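Local coordinates for protein histidinol-phosphatase (Listeria monocytogenes serotype 4b str. H7858, PDB 6NLR) that probably catalyses the metal-dependent hydrolysis of histidinol phosphate to histidinol and phosphate, a late step of histidine biosynthesis, at a trinuclear metal centre, at residues I182-K187 and E235-K240; N224-F229 and I265-S270; A155-L160 and E201-K206; P176-H181 and D218-F223; S137-N142 and Q189-E194. All coordinates share one frame; numbering follows the deposited sequence.

Contact 1: residues I182-K187 and E235-K240; sequences ISLCQK and ETYPPK
The phenol of Y237 and the hydroxyl of S183 carry the tight part of this buried contact between two loops. S183 CA and Y237 CA are 5.2 Å apart, and S183 OG reaches past the tyrosine backbone: it lies 3.3 Å from Y237 CA and, just beyond the cis peptide that joins Y237 to P238, 3.4 Å from P238 CA. Its chi1 of 61° sets OG between the backbone N and the carbonyl carbon of S183, which turns it to the tyrosine; OG also lies in the plane of the Y237 ring, at its edge, 3.5 Å from CD1. Over one face of that ring sits L184 CD1, 4.0 Å from Y237 CZ. Both segments belong to loops that follow strands of the PHP fold, after 178-179 and 220-224, and the L184 side chain lies about 5 Å from a bound manganese ion. At the far end of the ring Y237 OH abuts K187 CB, 3.4 Å away, while the extended lysine chain carries NZ off to the carbonyl of D135. Direct packing gives way beside the serine, where a single water joins the two loops, 2.6 Å from S183 OG and donating to T236 O. Looser still is the side of partly exposed E235, whose carboxylate turns from the 182-187 segment to K275 and T196.

Contact 2: residues N224-F229 and I265-S270; sequences NTAGLF and IGRGYS
Two loops at the C-terminal ends of neighbouring parallel strands, 220-224 and 253-256, meet here: the 3-10 turn after N224 packs on a type II beta turn running from G266 to Y269. T225 OG1 donates to R267 O over 2.9 Å, approaching from above the carbonyl plane, 42° out of it; Y255 OH bonds to the same oxygen. The R267 chain, extended from CG to NE, slides past F229 in the opposite direction, with guanidinium and ring planes 13° apart. Against F229 the nearest atom is R267 CD, 3.5 Å from F229 CD2. Farther along, A226 CA stands over one face of the guanidinium, 3.6 Å above the plane and offset toward its rim, and A226 CB is 3.4 Å from R267 NH2. The polar end is held from outside by the S257 carbonyl, which accepts from NE. G268, at the N-cap of helix 269-276 with a positive phi of 67°, brings its backbone against T225, its CA 4.1 Å from T225 CB. N224 OD1 accepts from A226 N at 3.0 Å, closing an Asx turn, while N224 ND2 bonds to the cobalt ligand D258. Strand-end loops bordering a metal site in this way are characteristic of the PHP barrel.

Contact 3: residues A155-L160 and E201-K206; sequences AQLAYL and EEVMEK
L157 and L160 of helix 152-168 pack against V203 and K206 of helix 201-217, two nearly parallel helices on the outside of the PHP barrel. The axes of the short segments run 11° apart and approach to 10.1 Å. Apolar contact centres on V203, whose two methyls serve different partners: CG2, anti to the carbonyl carbon, meets L157 CD2 at 3.8 Å, whereas CG1, anti to the backbone N, faces L160 CD1 at 4.1 Å.

Contacts between carbon and polar or charged side chains flank this centre. Q156 crosses V203 at about a right angle, its OE1 3.6 Å from V203 CG2, while its NE2 bonds to Q186. The extended E202 chain crosses L157 at about a right angle, and its CD lies 3.7 Å from L157 CD1. K206 and L160 slide past each other in opposite directions. Polar bonding across the helices is provided by K206, bent at chi2 and chi4, whose NZ donates to L157 O over 3.2 Å, tilted 31° from the carbonyl plane.

Contact 4: residues P176-H181 and D218-F223; sequences PRRMGH and DYELDF. With MN (manganese (II) ion), chain E.
R178 and E220 form a parallel bridge between strands 178-179 and 220-224 of the PHP barrel, with M179 opposite L221 in the next. Backbone bonds join the strands, among them E220 N to R177 O at 2.8 Å and M179 N to E220 O at 3.0 Å. R178 and E220 project to one face of the sheet; the arginine chain bends at chi3, and NH1 reaches E220 OE2 at 3.0 Å in a salt bridge whose guanidinium and carboxylate planes stand 67° apart. R178 NH2 turns to the G5 carbonyl and forms a second salt bridge with D117. M179, a selenomethionine, crosses Y219 obliquely in a Met-aromatic contact, with SE 5.1 Å from the ring centroid and CE 3.8 Å from Y219 CD2. R177 CA lies over a face of the same ring. D222 and H181 lie side by side, pointing the same way. The anti lone pair of D222 OD2 accepts from H181 N at 2.9 Å, which probably helps position this metal ligand, whose manganese also binds E93 and H123. From the histidine ring, NE2 meets the metal at 2.1 Å.

Contact 5: residues S137-N142 and Q189-E194; sequences SAEDYN and QQFFGE
The first turn of helix 138-149 faces a 3-10 turn at 190-192, with A138 CA and F191 CA 6.4 Å apart. A138 CB presses on one face of the F191 ring, 3.8 Å from its centroid and 23° off the normal, a CH-pi contact. E139 crosses that ring at about a right angle, and its OE2 is 3.9 Å from F191 CE1. F192 CG is anti to the carbonyl carbon (chi1 -57°), whereas F191 CG is anti to the backbone N (chi1 -172°). The F192 rim touches two helix residues: CE1 lies in the plane of the Y141 ring, at its edge, 3.9 Å from Y141 CD2, and CE2 approaches N142 OD1 to 3.4 Å. The helix start is capped by S137 OG, which accepts from D140 N at 3.1 Å. Around this, F152 at the start of helix 152-168 meets the F192 ring, V146 of helix 138-149 touches it too, and Y141 packs on A155, placing the 3-10 turn beside the junction of the two helices.

How the contacts relate
Contacts 1 and 4 are buried, whereas contacts 2, 3 and 5 are partly open. Contact 4 is strand pairing with backbone bonds, a salt bridge and a metal ligand; contact 1 continues from its first strand into a loop and relies on tyrosine packing and one water. Contact 2 follows on from strand 220-224 of contact 4, and N224 N lies 2.9 Å from Y237 O of contact 1. Farther out, contact 3 is mainly aliphatic helix packing and contact 5 mainly aromatic. Y159 and Q156, on the helix of contact 3, reach the loop of contact 1, and Y141 of contact 5 touches A155. Contacts 4 and 5 lie on opposite sides of the chain's centre, about 25 Å apart between centres.

Contact 1: residues I182-K187 and E235-K240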
# COMPACT_ATOMS: atom_id res chain seq x y z
N ILE A 182 1.15 6.69 -0.95
CA ILE A 182 0.13 7.70 -1.39
C ILE A 182 0.51 8.44 -2.69
O ILE A 182 -0.11 9.49 -2.95
CB ILE A 182 -0.22 8.71 -0.29
CG1 ILE A 182 0.98 9.56 0.13
CG2 ILE A 182 -0.89 8.01 0.88
CD1 ILE A 182 0.58 10.85 0.84
N SER A 183 1.44 7.94 -3.50
CA SER A 183 1.66 8.48 -4.87
C SER A 183 1.72 7.32 -5.87
O SER A 183 2.55 7.39 -6.82
CB SER A 183 2.90 9.34 -4.92
OG SER A 183 4.05 8.58 -4.57
N LEU A 184 0.89 6.30 -5.67
CA LEU A 184 0.89 5.07 -6.50
C LEU A 184 0.51 5.41 -7.96
O LEU A 184 0.82 4.62 -8.84
CB LEU A 184 -0.07 4.02 -5.93
CG LEU A 184 0.05 2.63 -6.57
CD1 LEU A 184 1.37 1.97 -6.17
CD2 LEU A 184 -1.12 1.75 -6.14
N CYS A 185 -0.12 6.56 -8.18
CA CYS A 185 -0.42 7.13 -9.52
C CYS A 185 0.89 7.41 -10.30
O CYS A 185 0.77 7.65 -11.52
CB CYS A 185 -1.25 8.40 -9.40
SG CYS A 185 -0.48 9.73 -8.41
N GLN A 186 2.06 7.29 -9.67
CA GLN A 186 3.38 7.51 -10.35
C GLN A 186 4.06 6.18 -10.72
O GLN A 186 5.17 6.22 -11.27
CB GLN A 186 4.32 8.35 -9.47
CG GLN A 186 3.71 9.66 -9.00
CD GLN A 186 3.22 10.55 -10.12
OE1 GLN A 186 2.08 11.03 -10.10
NE2 GLN A 186 4.07 10.77 -11.12
N LYS A 187 3.42 5.04 -10.46
CA LYS A 187 4.09 3.72 -10.66
C LYS A 187 4.51 3.54 -12.13
O LYS A 187 5.56 2.91 -12.35
CB LYS A 187 3.22 2.56 -10.21
CG LYS A 187 3.87 1.20 -10.42
CD LYS A 187 3.11 0.07 -9.82
CE LYS A 187 3.77 -1.28 -10.06
NZ LYS A 187 2.96 -2.33 -9.40
N GLU A 235 10.93 6.09 -8.32
CA GLU A 235 10.69 7.07 -7.23
C GLU A 235 10.11 6.39 -5.97
O GLU A 235 9.40 5.39 -6.10
CB GLU A 235 9.74 8.13 -7.80
CG GLU A 235 9.64 9.37 -6.95
CD GLU A 235 10.98 9.95 -6.57
OE1 GLU A 235 11.65 9.40 -5.61
OE2 GLU A 235 11.37 10.93 -7.24
N THR A 236 10.38 6.95 -4.79
CA THR A 236 9.71 6.54 -3.52
C THR A 236 8.25 7.01 -3.56
O THR A 236 7.94 8.00 -4.25
CB THR A 236 10.40 7.07 -2.26
OG1 THR A 236 10.40 8.49 -2.39
CG2 THR A 236 11.80 6.52 -2.10
N TYR A 237 7.39 6.31 -2.84
CA TYR A 237 6.00 6.75 -2.60
C TYR A 237 5.94 7.18 -1.14
O TYR A 237 5.97 6.31 -0.26
CB TYR A 237 4.97 5.63 -2.84
CG TYR A 237 5.10 4.78 -4.09
CD1 TYR A 237 4.83 5.28 -5.35
CD2 TYR A 237 5.42 3.42 -4.00
CE1 TYR A 237 4.90 4.48 -6.48
CE2 TYR A 237 5.45 2.60 -5.12
CZ TYR A 237 5.17 3.12 -6.37
OH TYR A 237 5.17 2.34 -7.48
N PRO A 238 5.83 8.49 -0.82
CA PRO A 238 5.78 9.57 -1.80
C PRO A 238 7.18 10.08 -2.15
O PRO A 238 8.18 9.65 -1.56
CB PRO A 238 4.92 10.61 -1.07
CG PRO A 238 5.24 10.40 0.41
CD PRO A 238 5.72 8.98 0.56
N PRO A 239 7.31 11.02 -3.11
CA PRO A 239 8.58 11.68 -3.39
C PRO A 239 8.98 12.73 -2.33
O PRO A 239 8.18 13.12 -1.51
CB PRO A 239 8.36 12.36 -4.74
CG PRO A 239 6.89 12.53 -4.86
CD PRO A 239 6.23 11.50 -3.97
N LYS A 240 10.23 13.16 -2.41
CA LYS A 240 10.90 14.07 -1.46
C LYS A 240 10.04 15.32 -1.17
O LYS A 240 9.91 15.66 -0.00
CB LYS A 240 12.27 14.45 -1.99
CG LYS A 240 13.12 15.34 -1.11
CD LYS A 240 13.31 14.85 0.28
CE LYS A 240 14.25 15.75 1.05
NZ LYS A 240 15.58 15.83 0.41
O HOH W 1 6.10 8.68 -6.23

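Contact 2: residues N224-F229 and I265-S270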
# COMPACT_ATOMS: atom_id res chain seq x y z
N ASN A 224 7.23 4.19 1.20
CA ASN A 224 7.27 2.93 0.43
C ASN A 224 8.37 3.01 -0.66
O ASN A 224 8.30 3.88 -1.55
CB ASN A 224 5.86 2.63 -0.05
CG ASN A 224 5.71 1.27 -0.70
OD1 ASN A 224 6.55 0.87 -1.51
ND2 ASN A 224 4.65 0.57 -0.33
N THR A 225 9.36 2.13 -0.58
CA THR A 225 10.55 2.12 -1.46
C THR A 225 10.35 1.23 -2.69
O THR A 225 11.24 1.25 -3.57
CB THR A 225 11.81 1.74 -0.68
OG1 THR A 225 11.60 0.43 -0.13
CG2 THR A 225 12.11 2.79 0.38
N ALA A 226 9.21 0.55 -2.81
CA ALA A 226 8.97 -0.39 -3.94
C ALA A 226 9.14 0.33 -5.29
O ALA A 226 9.63 -0.30 -6.22
CB ALA A 226 7.60 -1.00 -3.83
N GLY A 227 8.72 1.59 -5.38
CA GLY A 227 8.74 2.38 -6.62
C GLY A 227 10.14 2.51 -7.19
O GLY A 227 10.26 2.58 -8.45
N LEU A 228 11.17 2.51 -6.33
CA LEU A 228 12.60 2.62 -6.76
C LEU A 228 12.96 1.41 -7.64
O LEU A 228 13.87 1.53 -8.47
CB LEU A 228 13.51 2.69 -5.52
CG LEU A 228 13.36 3.92 -4.63
CD1 LEU A 228 14.24 3.77 -3.39
CD2 LEU A 228 13.67 5.21 -5.39
N PHE A 229 12.29 0.27 -7.44
CA PHE A 229 12.62 -1.03 -8.09
C PHE A 229 11.57 -1.41 -9.15
O PHE A 229 11.65 -2.53 -9.68
CB PHE A 229 12.82 -2.07 -6.98
CG PHE A 229 13.88 -1.64 -6.00
CD1 PHE A 229 15.22 -1.88 -6.26
CD2 PHE A 229 13.56 -0.90 -4.86
CE1 PHE A 229 16.21 -1.44 -5.39
CE2 PHE A 229 14.55 -0.44 -4.00
CZ PHE A 229 15.88 -0.71 -4.28
N ILE A 265 13.78 -7.68 0.65
CA ILE A 265 13.92 -7.28 2.08
C ILE A 265 15.03 -6.23 2.19
O ILE A 265 16.10 -6.46 1.64
CB ILE A 265 14.17 -8.51 2.98
CG1 ILE A 265 12.95 -9.44 3.02
CG2 ILE A 265 14.59 -8.08 4.38
CD1 ILE A 265 11.82 -8.92 3.82
N GLY A 266 14.76 -5.12 2.88
CA GLY A 266 15.73 -4.04 3.15
C GLY A 266 15.87 -3.07 1.99
O GLY A 266 16.61 -2.11 2.14
N ARG A 267 15.18 -3.27 0.86
CA ARG A 267 15.49 -2.49 -0.37
C ARG A 267 15.19 -1.00 -0.11
O ARG A 267 14.16 -0.68 0.52
CB ARG A 267 14.73 -3.05 -1.58
CG ARG A 267 13.22 -2.82 -1.52
CD ARG A 267 12.55 -3.50 -2.70
NE ARG A 267 11.10 -3.54 -2.58
CZ ARG A 267 10.28 -4.02 -3.51
NH1 ARG A 267 10.77 -4.45 -4.67
NH2 ARG A 267 8.98 -4.06 -3.30
N GLY A 268 16.07 -0.12 -0.55
CA GLY A 268 15.91 1.34 -0.46
C GLY A 268 15.92 1.85 0.99
O GLY A 268 15.57 3.04 1.22
N TYR A 269 16.39 1.06 1.96
CA TYR A 269 16.37 1.51 3.37
C TYR A 269 17.24 2.77 3.52
O TYR A 269 16.77 3.71 4.24
CB TYR A 269 16.78 0.44 4.36
CG TYR A 269 16.51 0.90 5.76
CD1 TYR A 269 15.22 0.86 6.26
CD2 TYR A 269 17.52 1.40 6.57
CE1 TYR A 269 14.93 1.28 7.54
CE2 TYR A 269 17.25 1.85 7.86
CZ TYR A 269 15.95 1.81 8.33
OH TYR A 269 15.66 2.25 9.59
N SER A 270 18.44 2.81 2.93
CA SER A 270 19.35 3.99 3.05
C SER A 270 18.63 5.21 2.47
O SER A 270 18.81 6.31 3.02
CB SER A 270 20.71 3.84 2.40
OG SER A 270 21.49 5.07 2.52

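Contact 3: residues A155-L160 and E201-K206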
# COMPACT_ATOMS: atom_id res chain seq x y z
N ALA A 155 -5.77 11.66 -14.06
CA ALA A 155 -5.63 10.38 -13.33
C ALA A 155 -5.04 10.63 -11.95
O ALA A 155 -5.57 10.01 -10.98
CB ALA A 155 -4.81 9.39 -14.12
N GLN A 156 -4.02 11.50 -11.84
CA GLN A 156 -3.39 11.86 -10.55
C GLN A 156 -4.48 12.42 -9.63
O GLN A 156 -4.56 12.03 -8.44
CB GLN A 156 -2.29 12.92 -10.68
CG GLN A 156 -1.00 12.43 -11.29
CD GLN A 156 -0.04 13.56 -11.57
OE1 GLN A 156 -0.40 14.58 -12.16
NE2 GLN A 156 1.20 13.39 -11.15
N LEU A 157 -5.29 13.34 -10.16
CA LEU A 157 -6.27 14.06 -9.32
C LEU A 157 -7.40 13.10 -8.91
O LEU A 157 -7.85 13.19 -7.75
CB LEU A 157 -6.78 15.28 -10.08
CG LEU A 157 -5.74 16.38 -10.26
CD1 LEU A 157 -6.15 17.40 -11.29
CD2 LEU A 157 -5.48 17.03 -8.93
N ALA A 158 -7.82 12.19 -9.80
CA ALA A 158 -8.84 11.18 -9.43
C ALA A 158 -8.28 10.24 -8.35
O ALA A 158 -8.98 9.90 -7.38
CB ALA A 158 -9.26 10.42 -10.64
N TYR A 159 -7.02 9.85 -8.49
CA TYR A 159 -6.31 8.98 -7.52
C TYR A 159 -6.27 9.67 -6.15
O TYR A 159 -6.66 9.04 -5.12
CB TYR A 159 -4.91 8.64 -8.04
CG TYR A 159 -4.02 8.05 -6.99
CD1 TYR A 159 -4.14 6.71 -6.62
CD2 TYR A 159 -3.10 8.84 -6.31
CE1 TYR A 159 -3.35 6.17 -5.62
CE2 TYR A 159 -2.29 8.30 -5.34
CZ TYR A 159 -2.42 6.97 -4.98
OH TYR A 159 -1.61 6.47 -3.99
N LEU A 160 -5.84 10.93 -6.12
CA LEU A 160 -5.70 11.67 -4.84
C LEU A 160 -7.08 11.89 -4.21
O LEU A 160 -7.15 11.90 -2.96
CB LEU A 160 -4.94 12.98 -5.06
CG LEU A 160 -3.48 12.79 -5.45
CD1 LEU A 160 -2.82 14.13 -5.73
CD2 LEU A 160 -2.72 12.07 -4.36
N GLU A 201 0.10 22.73 -9.97
CA GLU A 201 -0.29 23.46 -8.75
C GLU A 201 -1.51 22.78 -8.14
O GLU A 201 -1.56 22.64 -6.90
CB GLU A 201 -0.54 24.94 -9.07
CG GLU A 201 -0.89 25.76 -7.85
CD GLU A 201 -0.01 25.47 -6.63
OE1 GLU A 201 1.23 25.67 -6.76
OE2 GLU A 201 -0.56 24.97 -5.59
N GLU A 202 -2.45 22.33 -8.97
CA GLU A 202 -3.67 21.64 -8.51
C GLU A 202 -3.30 20.32 -7.80
O GLU A 202 -3.88 20.02 -6.74
CB GLU A 202 -4.63 21.39 -9.67
CG GLU A 202 -6.01 20.96 -9.17
CD GLU A 202 -7.08 20.78 -10.24
OE1 GLU A 202 -6.81 21.13 -11.41
OE2 GLU A 202 -8.16 20.28 -9.90
N VAL A 203 -2.39 19.54 -8.37
CA VAL A 203 -1.94 18.27 -7.71
C VAL A 203 -1.31 18.62 -6.36
O VAL A 203 -1.59 17.97 -5.35
CB VAL A 203 -1.00 17.47 -8.62
CG1 VAL A 203 -0.19 16.43 -7.86
CG2 VAL A 203 -1.77 16.85 -9.78
N MSE A 204 -0.49 19.69 -6.34
CA MSE A 204 0.21 20.07 -5.12
C MSE A 204 -0.78 20.49 -4.03
O MSE A 204 -0.58 20.15 -2.86
CB MSE A 204 1.21 21.19 -5.38
CG MSE A 204 2.51 20.73 -6.01
SE MSE A 204 3.32 19.17 -5.08
CE MSE A 204 3.34 19.70 -3.19
N GLU A 205 -1.82 21.23 -4.42
CA GLU A 205 -2.84 21.69 -3.49
C GLU A 205 -3.60 20.48 -2.91
O GLU A 205 -3.85 20.46 -1.68
CB GLU A 205 -3.81 22.65 -4.19
CG GLU A 205 -4.93 23.17 -3.30
CD GLU A 205 -4.50 23.85 -1.99
OE1 GLU A 205 -3.36 24.37 -1.92
OE2 GLU A 205 -5.31 23.86 -1.03
N LYS A 206 -3.90 19.49 -3.75
CA LYS A 206 -4.57 18.24 -3.31
C LYS A 206 -3.68 17.51 -2.30
O LYS A 206 -4.23 17.00 -1.30
CB LYS A 206 -4.93 17.38 -4.52
CG LYS A 206 -6.41 17.31 -4.84
CD LYS A 206 -7.20 16.30 -4.01
CE LYS A 206 -8.58 15.98 -4.57
NZ LYS A 206 -8.54 15.76 -6.04

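Contact 4: residues P176-H181 and D218-F223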
# COMPACT_ATOMS: atom_id res chain seq x y z
N PRO A 176 -6.93 0.79 9.76
CA PRO A 176 -5.52 1.14 9.80
C PRO A 176 -5.34 2.66 9.91
O PRO A 176 -6.18 3.40 9.41
CB PRO A 176 -4.99 0.67 8.44
CG PRO A 176 -5.92 -0.46 8.09
CD PRO A 176 -7.29 -0.04 8.59
N ARG A 177 -4.25 3.08 10.55
CA ARG A 177 -3.91 4.51 10.70
C ARG A 177 -2.70 4.87 9.84
O ARG A 177 -2.24 6.03 9.94
CB ARG A 177 -3.71 4.79 12.18
CG ARG A 177 -5.02 4.58 12.94
CD ARG A 177 -4.94 5.12 14.31
NE ARG A 177 -6.18 4.85 15.04
CZ ARG A 177 -6.26 4.86 16.36
NH1 ARG A 177 -5.16 5.11 17.06
NH2 ARG A 177 -7.41 4.61 16.97
N ARG A 178 -2.20 3.92 9.04
CA ARG A 178 -1.06 4.16 8.14
C ARG A 178 -1.55 4.04 6.70
O ARG A 178 -2.08 3.00 6.30
CB ARG A 178 0.10 3.20 8.43
CG ARG A 178 1.36 3.56 7.65
CD ARG A 178 2.68 3.09 8.28
NE ARG A 178 2.84 1.65 8.24
CZ ARG A 178 2.50 0.79 9.20
NH1 ARG A 178 1.95 1.22 10.34
NH2 ARG A 178 2.73 -0.50 9.03
N MSE A 179 -1.43 5.14 5.95
CA MSE A 179 -1.93 5.17 4.59
C MSE A 179 -0.83 4.67 3.67
O MSE A 179 0.29 5.19 3.72
CB MSE A 179 -2.36 6.58 4.18
CG MSE A 179 -3.33 7.27 5.14
SE MSE A 179 -5.09 6.33 5.26
CE MSE A 179 -4.90 5.35 6.96
N GLY A 180 -1.17 3.69 2.83
CA GLY A 180 -0.23 3.03 1.95
C GLY A 180 0.17 3.87 0.74
O GLY A 180 -0.69 4.54 0.16
N HIS A 181 1.46 3.82 0.40
CA HIS A 181 2.09 4.39 -0.83
C HIS A 181 1.22 5.47 -1.49
O HIS A 181 0.68 5.19 -2.58
CB HIS A 181 2.44 3.25 -1.81
CG HIS A 181 1.39 2.19 -1.95
ND1 HIS A 181 0.07 2.49 -2.27
CD2 HIS A 181 1.47 0.83 -1.85
CE1 HIS A 181 -0.63 1.35 -2.37
NE2 HIS A 181 0.21 0.31 -2.11
N ASP A 218 -4.38 12.24 13.05
CA ASP A 218 -3.25 11.63 13.79
C ASP A 218 -2.86 10.31 13.11
O ASP A 218 -2.54 9.34 13.81
CB ASP A 218 -3.60 11.41 15.26
CG ASP A 218 -2.39 11.31 16.17
OD1 ASP A 218 -1.43 12.07 15.94
OD2 ASP A 218 -2.43 10.50 17.11
N TYR A 219 -2.90 10.29 11.79
CA TYR A 219 -2.52 9.12 10.96
C TYR A 219 -1.02 9.20 10.67
O TYR A 219 -0.36 10.21 11.01
CB TYR A 219 -3.36 9.06 9.69
CG TYR A 219 -4.79 8.61 9.83
CD1 TYR A 219 -5.33 8.17 11.03
CD2 TYR A 219 -5.62 8.59 8.72
CE1 TYR A 219 -6.65 7.74 11.12
CE2 TYR A 219 -6.93 8.18 8.79
CZ TYR A 219 -7.46 7.77 10.00
OH TYR A 219 -8.75 7.34 10.05
N GLU A 220 -0.49 8.17 10.04
CA GLU A 220 0.93 8.19 9.61
C GLU A 220 0.98 7.70 8.17
O GLU A 220 -0.07 7.26 7.65
CB GLU A 220 1.79 7.39 10.59
CG GLU A 220 1.36 5.95 10.73
CD GLU A 220 2.15 5.11 11.74
OE1 GLU A 220 2.94 5.71 12.53
OE2 GLU A 220 1.94 3.86 11.74
N LEU A 221 2.16 7.77 7.56
CA LEU A 221 2.36 7.43 6.13
C LEU A 221 3.37 6.30 6.00
O LEU A 221 4.39 6.29 6.71
CB LEU A 221 2.80 8.68 5.37
CG LEU A 221 1.76 9.79 5.32
CD1 LEU A 221 2.32 11.04 4.67
CD2 LEU A 221 0.51 9.29 4.62
N ASP A 222 3.03 5.36 5.10
CA ASP A 222 3.89 4.32 4.49
C ASP A 222 4.93 5.05 3.65
O ASP A 222 4.54 5.67 2.64
CB ASP A 222 2.98 3.38 3.70
CG ASP A 222 3.59 2.20 2.95
OD1 ASP A 222 4.47 1.54 3.53
OD2 ASP A 222 3.11 1.92 1.81
N PHE A 223 6.20 5.04 4.05
CA PHE A 223 7.31 5.54 3.20
C PHE A 223 7.78 4.33 2.40
O PHE A 223 8.60 3.53 2.89
CB PHE A 223 8.44 6.19 4.01
CG PHE A 223 9.55 6.73 3.14
CD1 PHE A 223 10.51 5.88 2.59
CD2 PHE A 223 9.65 8.08 2.87
CE1 PHE A 223 11.54 6.38 1.81
CE2 PHE A 223 10.67 8.57 2.07
CZ PHE A 223 11.62 7.72 1.54
MN MN E . -0.28 -1.76 -2.21
O HOH W 2 4.93 1.20 6.22
O HOH W 3 2.19 6.71 1.76
O HOH W 4 0.58 -1.28 -4.32
O HOH W 5 1.33 -2.21 -1.57

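Contact 5: residues S137-N142 and Q189-E194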
# COMPACT_ATOMS: atom_id res chain seq x y z
N SER A 137 -0.35 -2.77 -14.67
CA SER A 137 0.61 -2.59 -15.78
C SER A 137 0.37 -1.23 -16.43
O SER A 137 -0.77 -0.70 -16.34
CB SER A 137 0.51 -3.71 -16.80
OG SER A 137 -0.56 -3.45 -17.72
N ALA A 138 1.41 -0.70 -17.07
CA ALA A 138 1.35 0.60 -17.76
C ALA A 138 0.19 0.60 -18.76
O ALA A 138 -0.57 1.60 -18.78
CB ALA A 138 2.68 0.87 -18.42
N GLU A 139 0.07 -0.44 -19.58
CA GLU A 139 -0.92 -0.50 -20.69
C GLU A 139 -2.33 -0.58 -20.07
O GLU A 139 -3.25 0.12 -20.56
CB GLU A 139 -0.63 -1.68 -21.62
CG GLU A 139 0.68 -1.54 -22.37
CD GLU A 139 1.96 -2.03 -21.67
OE1 GLU A 139 1.92 -2.50 -20.49
OE2 GLU A 139 3.02 -1.96 -22.33
N ASP A 140 -2.49 -1.37 -19.01
CA ASP A 140 -3.80 -1.54 -18.36
C ASP A 140 -4.17 -0.22 -17.68
O ASP A 140 -5.37 0.17 -17.75
CB ASP A 140 -3.78 -2.72 -17.41
CG ASP A 140 -5.12 -2.94 -16.75
OD1 ASP A 140 -6.04 -3.47 -17.45
OD2 ASP A 140 -5.24 -2.56 -15.57
N TYR A 141 -3.19 0.47 -17.09
CA TYR A 141 -3.41 1.78 -16.42
C TYR A 141 -3.79 2.84 -17.46
O TYR A 141 -4.70 3.65 -17.19
CB TYR A 141 -2.18 2.24 -15.63
CG TYR A 141 -2.37 3.48 -14.79
CD1 TYR A 141 -3.30 3.51 -13.77
CD2 TYR A 141 -1.61 4.62 -15.00
CE1 TYR A 141 -3.47 4.64 -12.98
CE2 TYR A 141 -1.76 5.76 -14.21
CZ TYR A 141 -2.70 5.77 -13.20
OH TYR A 141 -2.88 6.88 -12.44
N ASN A 142 -3.10 2.84 -18.60
CA ASN A 142 -3.40 3.73 -19.74
C ASN A 142 -4.86 3.54 -20.16
O ASN A 142 -5.61 4.53 -20.23
CB ASN A 142 -2.48 3.48 -20.93
CG ASN A 142 -2.68 4.52 -22.01
OD1 ASN A 142 -2.97 5.68 -21.71
ND2 ASN A 142 -2.54 4.13 -23.24
N GLN A 189 4.81 6.17 -14.35
CA GLN A 189 5.23 7.55 -14.70
C GLN A 189 5.85 7.64 -16.10
O GLN A 189 5.41 8.46 -16.95
CB GLN A 189 6.39 7.87 -13.75
CG GLN A 189 6.19 9.15 -13.04
CD GLN A 189 7.13 9.29 -11.89
OE1 GLN A 189 6.78 10.01 -11.00
NE2 GLN A 189 8.30 8.64 -11.90
N GLN A 190 6.92 6.88 -16.29
CA GLN A 190 7.85 7.08 -17.44
C GLN A 190 7.15 6.59 -18.71
O GLN A 190 7.51 7.08 -19.78
CB GLN A 190 9.20 6.44 -17.12
CG GLN A 190 9.88 6.99 -15.85
CD GLN A 190 10.45 8.42 -15.81
OE1 GLN A 190 10.38 9.24 -16.76
NE2 GLN A 190 11.06 8.75 -14.68
N PHE A 191 6.15 5.70 -18.61
CA PHE A 191 5.35 5.23 -19.77
C PHE A 191 4.61 6.43 -20.38
O PHE A 191 4.36 6.43 -21.59
CB PHE A 191 4.37 4.13 -19.39
CG PHE A 191 3.65 3.48 -20.56
CD1 PHE A 191 4.28 2.50 -21.31
CD2 PHE A 191 2.34 3.82 -20.87
CE1 PHE A 191 3.61 1.90 -22.37
CE2 PHE A 191 1.68 3.23 -21.94
CZ PHE A 191 2.31 2.27 -22.68
N PHE A 192 4.31 7.44 -19.57
CA PHE A 192 3.56 8.63 -20.01
C PHE A 192 4.48 9.85 -20.16
O PHE A 192 3.93 10.93 -20.40
CB PHE A 192 2.43 8.92 -19.01
CG PHE A 192 1.49 7.76 -18.84
CD1 PHE A 192 1.74 6.78 -17.89
CD2 PHE A 192 0.40 7.61 -19.68
CE1 PHE A 192 0.89 5.69 -17.76
CE2 PHE A 192 -0.42 6.50 -19.57
CZ PHE A 192 -0.19 5.56 -18.60
N GLY A 193 5.81 9.67 -20.02
CA GLY A 193 6.76 10.78 -20.15
C GLY A 193 6.59 11.76 -19.01
O GLY A 193 6.80 12.98 -19.21
N GLU A 194 6.23 11.24 -17.84
CA GLU A 194 5.97 12.01 -16.61
C GLU A 194 7.01 11.60 -15.57
O GLU A 194 7.56 10.47 -15.66
CB GLU A 194 4.58 11.70 -16.07
CG GLU A 194 3.46 12.22 -16.95
CD GLU A 194 3.24 13.72 -16.91
OE1 GLU A 194 3.94 14.43 -16.12
OE2 GLU A 194 2.43 14.20 -17.72